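Local coordinates for protein probable branched-chain-amino-acid aminotransferase (Thermotoga maritima MSB8, PDB 3CSW) that probably transfers amino groups between leucine, isoleucine or valine and 2-oxoglutarate, using pyridoxal 5'-phosphate as cofactor, at residues 126-131 / 159-164; 163-168 / 176-181. One frame throughout, in Å; residues are numbered along the deposited sequence. Where two conformers were deposited one is given.

Interaction 1 of 2, residues 126-131 / 159-164; sequences EVKISN and IVDCYD
In the mixed beta sheet of this class-IV aminotransferase, strand 125-129 lies parallel to strand 164-168. This contact is the entry to that pairing, where the loop after helix 150-156 runs down to the sheet. One straight backbone bond joins the two segments. Y163 N donates to E126 O at 2.8 Å, with an angle of 174° and nearly along the C=O axis. K128 N reaches D164 O only weakly, at 3.5 Å. V127 CA makes a CA-H...O contact with D164 O, 3.3 Å away. C162 turns its CB toward the strand and rests it 3.8 Å from E126 CG. The side chain of K128 rises to the loop with its chain extended beyond CG, and it crosses D161 at about a right angle. K128 NZ forms a salt bridge with D161 OD1 at 2.9 Å. An alanine here would lose the ammonium group and the methylene arm, and would probably leave the loop at D161 less firmly tied to the strand. CG of D161 takes the crowded position between backbone N and carbonyl carbon (chi1 52°). K128 NZ meets D161 OD1 from above the carboxylate plane, 48° out of it.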
loop_
_atom_site.group_PDB
_atom_site.type_symbol
_atom_site.label_atom_id
_atom_site.label_comp_id
_atom_site.label_asym_id
_atom_site.label_seq_id
_atom_site.Cartn_x
_atom_site.Cartn_y
_atom_site.Cartn_z
ATOM N N GLU A 126 20.459 23.132 1.011
ATOM C CA GLU A 126 20.485 21.702 1.382
ATOM C C GLU A 126 19.063 21.225 1.656
ATOM O O GLU A 126 18.295 21.917 2.314
ATOM C CB GLU A 126 21.308 21.487 2.665
ATOM C CG GLU A 126 21.155 20.098 3.363
ATOM C CD GLU A 126 21.955 18.973 2.705
ATOM O OE1 GLU A 126 23.014 19.262 2.135
ATOM O OE2 GLU A 126 21.553 17.805 2.792
ATOM N N VAL A 127 18.710 20.045 1.147
ATOM C CA VAL A 127 17.433 19.399 1.448
ATOM C C VAL A 127 17.737 17.944 1.833
ATOM O O VAL A 127 18.802 17.390 1.487
ATOM C CB VAL A 127 16.404 19.446 0.270
ATOM C CG1 VAL A 127 16.125 20.859 -0.137
ATOM C CG2 VAL A 127 16.896 18.667 -0.938
ATOM N N LYS A 128 16.817 17.323 2.555
ATOM C CA LYS A 128 16.965 15.925 2.929
ATOM C C LYS A 128 15.668 15.175 2.710
ATOM O O LYS A 128 14.591 15.766 2.801
ATOM C CB LYS A 128 17.390 15.815 4.400
ATOM C CG LYS A 128 18.756 16.327 4.641
ATOM C CD LYS A 128 19.138 16.309 6.091
ATOM C CE LYS A 128 20.488 16.968 6.274
ATOM N NZ LYS A 128 21.019 16.665 7.620
ATOM N N ILE A 129 15.765 13.870 2.433
ATOM C CA ILE A 129 14.576 12.986 2.371
ATOM C C ILE A 129 13.921 12.947 3.771
ATOM O O ILE A 129 14.585 12.695 4.773
ATOM C CB ILE A 129 14.923 11.523 1.878
ATOM C CG1 ILE A 129 15.590 11.533 0.491
ATOM C CG2 ILE A 129 13.676 10.637 1.793
ATOM C CD1 ILE A 129 14.783 12.246 -0.609
ATOM N N SER A 130 12.625 13.221 3.834
ATOM C CA SER A 130 11.850 13.160 5.078
ATOM C C SER A 130 11.602 11.702 5.528
ATOM O O SER A 130 11.534 10.783 4.689
ATOM C CB SER A 130 10.496 13.826 4.823
ATOM O OG SER A 130 9.661 13.834 5.949
ATOM N N ASN A 131 11.415 11.518 6.837
ATOM C CA ASN A 131 10.953 10.246 7.428
ATOM C C ASN A 131 9.450 10.117 7.444
ATOM O O ASN A 131 8.949 9.134 7.961
ATOM C CB ASN A 131 11.365 10.096 8.893
ATOM C CG ASN A 131 12.837 10.038 9.087
ATOM O OD1 ASN A 131 13.580 9.470 8.267
ATOM N ND2 ASN A 131 13.290 10.622 10.198
ATOM N N ILE A 159 12.889 19.913 9.836
ATOM C CA ILE A 159 13.776 20.851 9.169
ATOM C C ILE A 159 14.710 21.443 10.224
ATOM O O ILE A 159 14.331 22.375 10.924
ATOM C CB ILE A 159 13.008 21.972 8.424
ATOM C CG1 ILE A 159 11.990 21.385 7.432
ATOM C CG2 ILE A 159 14.003 22.875 7.723
ATOM C CD1 ILE A 159 10.936 22.409 6.980
ATOM N N VAL A 160 15.913 20.869 10.358
ATOM C CA VAL A 160 16.899 21.316 11.340
ATOM C C VAL A 160 18.171 21.809 10.635
ATOM O O VAL A 160 18.479 23.000 10.691
ATOM C CB VAL A 160 17.230 20.230 12.418
ATOM C CG1 VAL A 160 18.097 20.815 13.488
ATOM C CG2 VAL A 160 15.968 19.708 13.050
ATOM N N ASP A 161 18.934 20.930 9.996
ATOM C CA ASP A 161 20.096 21.418 9.239
ATOM C C ASP A 161 19.871 21.282 7.742
ATOM O O ASP A 161 20.696 20.754 7.003
ATOM C CB ASP A 161 21.436 20.827 9.693
ATOM C CG ASP A 161 21.444 19.327 9.744
ATOM O OD1 ASP A 161 20.365 18.693 9.534
ATOM O OD2 ASP A 161 22.562 18.799 10.024
ATOM N N CYS A 162 18.724 21.791 7.313
ATOM C CA CYS A 162 18.385 21.853 5.907
ATOM C C CYS A 162 17.333 22.932 5.702
ATOM O O CYS A 162 16.814 23.524 6.651
ATOM C CB CYS A 162 17.954 20.468 5.376
ATOM S SG CYS A 162 16.505 19.778 6.156
ATOM N N TYR A 163 17.053 23.208 4.444
ATOM C CA TYR A 163 16.075 24.205 4.066
ATOM C C TYR A 163 14.635 23.670 4.037
ATOM O O TYR A 163 13.710 24.324 4.467
ATOM C CB TYR A 163 16.459 24.701 2.673
ATOM C CG TYR A 163 15.625 25.816 2.153
ATOM C CD1 TYR A 163 15.903 27.139 2.517
ATOM C CD2 TYR A 163 14.597 25.579 1.246
ATOM C CE1 TYR A 163 15.158 28.196 1.999
ATOM C CE2 TYR A 163 13.836 26.637 0.726
ATOM C CZ TYR A 163 14.114 27.935 1.111
ATOM O OH TYR A 163 13.360 28.980 0.594
ATOM N N ASP A 164 14.452 22.508 3.433
ATOM C CA ASP A 164 13.170 21.811 3.417
ATOM C C ASP A 164 13.480 20.315 3.375
ATOM O O ASP A 164 14.596 19.923 3.065
ATOM C CB ASP A 164 12.329 22.259 2.206
ATOM C CG ASP A 164 10.835 21.923 2.343
ATOM O OD1 ASP A 164 10.429 21.383 3.389
ATOM O OD2 ASP A 164 10.055 22.196 1.396
#

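Interaction 2 of 2, residues 163-168 / 176-181; sequences YDVILL and EGSFSN. With PLP (pyridoxal-5'-phosphate), chain E.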
loop_
_atom_site.group_PDB
_atom_site.type_symbol
_atom_site.label_atom_id
_atom_site.label_comp_id
_atom_site.label_asym_id
_atom_site.label_seq_id
_atom_site.Cartn_x
_atom_site.Cartn_y
_atom_site.Cartn_z
ATOM N N TYR A 163 17.053 23.208 4.444
ATOM C CA TYR A 163 16.075 24.205 4.066
ATOM C C TYR A 163 14.635 23.670 4.037
ATOM O O TYR A 163 13.710 24.324 4.467
ATOM C CB TYR A 163 16.459 24.701 2.673
ATOM C CG TYR A 163 15.625 25.816 2.153
ATOM C CD1 TYR A 163 15.903 27.139 2.517
ATOM C CD2 TYR A 163 14.597 25.579 1.246
ATOM C CE1 TYR A 163 15.158 28.196 1.999
ATOM C CE2 TYR A 163 13.836 26.637 0.726
ATOM C CZ TYR A 163 14.114 27.935 1.111
ATOM O OH TYR A 163 13.360 28.980 0.594
ATOM N N ASP A 164 14.452 22.508 3.433
ATOM C CA ASP A 164 13.170 21.811 3.417
ATOM C C ASP A 164 13.480 20.315 3.375
ATOM O O ASP A 164 14.596 19.923 3.065
ATOM C CB ASP A 164 12.329 22.259 2.206
ATOM C CG ASP A 164 10.835 21.923 2.343
ATOM O OD1 ASP A 164 10.429 21.383 3.389
ATOM O OD2 ASP A 164 10.055 22.196 1.396
ATOM N N VAL A 165 12.504 19.490 3.745
ATOM C CA VAL A 165 12.589 18.032 3.639
ATOM C C VAL A 165 11.678 17.559 2.481
ATOM O O VAL A 165 10.649 18.162 2.211
ATOM C CB VAL A 165 12.226 17.311 4.967
ATOM C CG1 VAL A 165 13.294 17.594 6.042
ATOM C CG2 VAL A 165 10.806 17.681 5.459
ATOM N N ILE A 166 12.098 16.500 1.783
ATOM C CA ILE A 166 11.362 15.940 0.657
ATOM C C ILE A 166 10.499 14.738 1.103
ATOM O O ILE A 166 11.019 13.714 1.555
ATOM C CB ILE A 166 12.343 15.526 -0.470
ATOM C CG1 ILE A 166 13.326 16.677 -0.801
ATOM C CG2 ILE A 166 11.610 15.036 -1.690
ATOM C CD1 ILE A 166 12.732 18.058 -1.058
ATOM N N LEU A 167 9.181 14.903 1.008
ATOM C CA LEU A 167 8.224 13.833 1.273
ATOM C C LEU A 167 8.050 12.976 0.023
ATOM O O LEU A 167 7.759 13.493 -1.066
ATOM C CB LEU A 167 6.854 14.363 1.727
ATOM C CG LEU A 167 6.680 15.006 3.108
ATOM C CD1 LEU A 167 7.148 16.450 3.074
ATOM C CD2 LEU A 167 5.238 14.877 3.645
ATOM N N LEU A 168 8.306 11.679 0.191
ATOM C CA LEU A 168 8.019 10.678 -0.797
ATOM C C LEU A 168 6.623 10.149 -0.505
ATOM O O LEU A 168 6.144 10.224 0.635
ATOM C CB LEU A 168 9.012 9.506 -0.711
ATOM C CG LEU A 168 10.504 9.841 -0.670
ATOM C CD1 LEU A 168 11.306 8.577 -0.638
ATOM C CD2 LEU A 168 10.887 10.734 -1.813
ATOM N N GLU A 176 6.753 15.992 -2.871
ATOM C CA GLU A 176 7.096 17.375 -2.753
ATOM C C GLU A 176 7.811 17.659 -1.444
ATOM O O GLU A 176 7.894 16.806 -0.593
ATOM C CB GLU A 176 5.807 18.209 -2.826
ATOM C CG GLU A 176 4.786 17.910 -1.728
ATOM C CD GLU A 176 3.365 18.289 -2.113
ATOM O OE1 GLU A 176 3.123 19.449 -2.483
ATOM O OE2 GLU A 176 2.477 17.422 -2.035
ATOM N N GLY A 177 8.296 18.890 -1.282
ATOM C CA GLY A 177 8.808 19.337 0.000
ATOM C C GLY A 177 7.663 19.647 0.957
ATOM O O GLY A 177 6.519 19.740 0.530
ATOM N N SER A 178 7.985 19.838 2.249
ATOM C CA SER A 178 6.989 20.206 3.283
ATOM C C SER A 178 6.295 21.565 3.035
ATOM O O SER A 178 5.191 21.808 3.537
ATOM C CB SER A 178 7.593 20.139 4.701
ATOM O OG SER A 178 8.444 21.239 5.011
ATOM N N PHE A 179 6.931 22.439 2.258
ATOM C CA PHE A 179 6.359 23.755 1.933
ATOM C C PHE A 179 6.685 24.213 0.493
ATOM O O PHE A 179 6.503 25.391 0.172
ATOM C CB PHE A 179 6.810 24.831 2.952
ATOM C CG PHE A 179 8.322 25.104 2.979
ATOM C CD1 PHE A 179 8.911 26.019 2.090
ATOM C CD2 PHE A 179 9.149 24.490 3.929
ATOM C CE1 PHE A 179 10.278 26.272 2.132
ATOM C CE2 PHE A 179 10.526 24.753 3.978
ATOM C CZ PHE A 179 11.091 25.642 3.058
ATOM N N SER A 180 7.127 23.288 -0.366
ATOM C CA SER A 180 7.547 23.601 -1.727
ATOM C C SER A 180 7.277 22.442 -2.667
ATOM O O SER A 180 7.068 21.355 -2.218
ATOM C CB SER A 180 9.058 23.886 -1.750
ATOM O OG SER A 180 9.833 22.783 -1.244
ATOM N N ASN A 181 7.279 22.697 -3.978
ATOM C CA ASN A 181 7.305 21.640 -4.981
ATOM C C ASN A 181 8.743 21.388 -5.477
ATOM O O ASN A 181 9.634 22.235 -5.322
ATOM C CB ASN A 181 6.374 21.941 -6.148
ATOM C CG ASN A 181 4.899 21.900 -5.762
ATOM O OD1 ASN A 181 4.244 22.947 -5.673
ATOM N ND2 ASN A 181 4.364 20.696 -5.545
HETATM N N1 PLP E . 3.728 21.823 -1.191
HETATM C C2 PLP E . 3.213 22.027 0.086
HETATM C C2A PLP E . 3.034 20.827 0.963
HETATM C C3 PLP E . 2.885 23.332 0.513
HETATM O O3 PLP E . 2.456 23.568 1.798
HETATM C C4 PLP E . 3.080 24.424 -0.366
HETATM C C4A PLP E . 2.800 25.831 0.085
HETATM O O4A PLP E . 3.654 26.457 0.741
HETATM C C5 PLP E . 3.608 24.192 -1.648
HETATM C C6 PLP E . 3.915 22.890 -2.047
HETATM C C5A PLP E . 4.048 25.332 -2.539
HETATM O O4P PLP E . 2.935 25.867 -3.241
HETATM P P PLP E . 2.898 27.404 -3.787
HETATM O O1P PLP E . 1.462 27.766 -4.219
HETATM O O2P PLP E . 3.822 27.535 -4.964
HETATM O O3P PLP E . 3.368 28.263 -2.621
#
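One face of the F179 ring carries the carboxylate of D164. The two planes are 16° apart, and OD2 of D164 sits 3.5 Å above the ring, over its centre. At the ring edge, in plane, lies the carbonyl O of Y163, 3.2 Å from F179 CE2. The Y163 ring meets F179 obliquely, while its hydroxyl bonds to H239. The H239 ring meets F179 edge-to-face. The carboxylate is buried, and its donors fix how it is turned. S178 OG donates to the syn lone pair of D164 OD1 at 2.6 Å. V165 N also bonds OD1, but from above the carboxylate plane. F179 N takes the syn lone pair of D164 OD2 at 3.2 Å, and S180 OG the anti one at 2.7 Å. Four hydrogen bonds to its two oxygens would probably favour the charged form of D164. G177 CA packs 3.4 Å from D164 OD2, so a CB here would be expected to clash. Further along the hairpin, L167 and E176 form a hydrogen-bonded antiparallel pair, with L167 N 2.8 Å from E176 O. S178 N bonds V165 O nearly along its C=O axis. E176 extends beyond CG to the cofactor, where PLP N1 donates to its OE1 at 2.8 Å. R134 salt-bridges E176 OE2. A glutamate facing the pyridine nitrogen is characteristic of fold-type IV PLP enzymes, here on the second strand of a beta hairpin.

Strand 164-168 lies between strands 125-129 and 174-177. Interaction 1 is at its start, and the pairing with 125-129 goes on through I166. Two probable hydrogen bonds carry it, from I166 N to K128 O and from S130 N to I166 O, each 2.8 Å. The centres of the two contacts are about 8 Å apart, and they share Y163 and D164. D164 offers its backbone O to interaction 1 and its carboxylate to interaction 2. The loop of interaction 1 also touches the 176-181 segment, with I159 CD1 3.4 Å from S178 OG. Segment 176-181 lines the PLP pocket; 163-168 stands behind it. The shared D164 side chain is about 7 Å from PLP, nearest atoms, with 176-181 between.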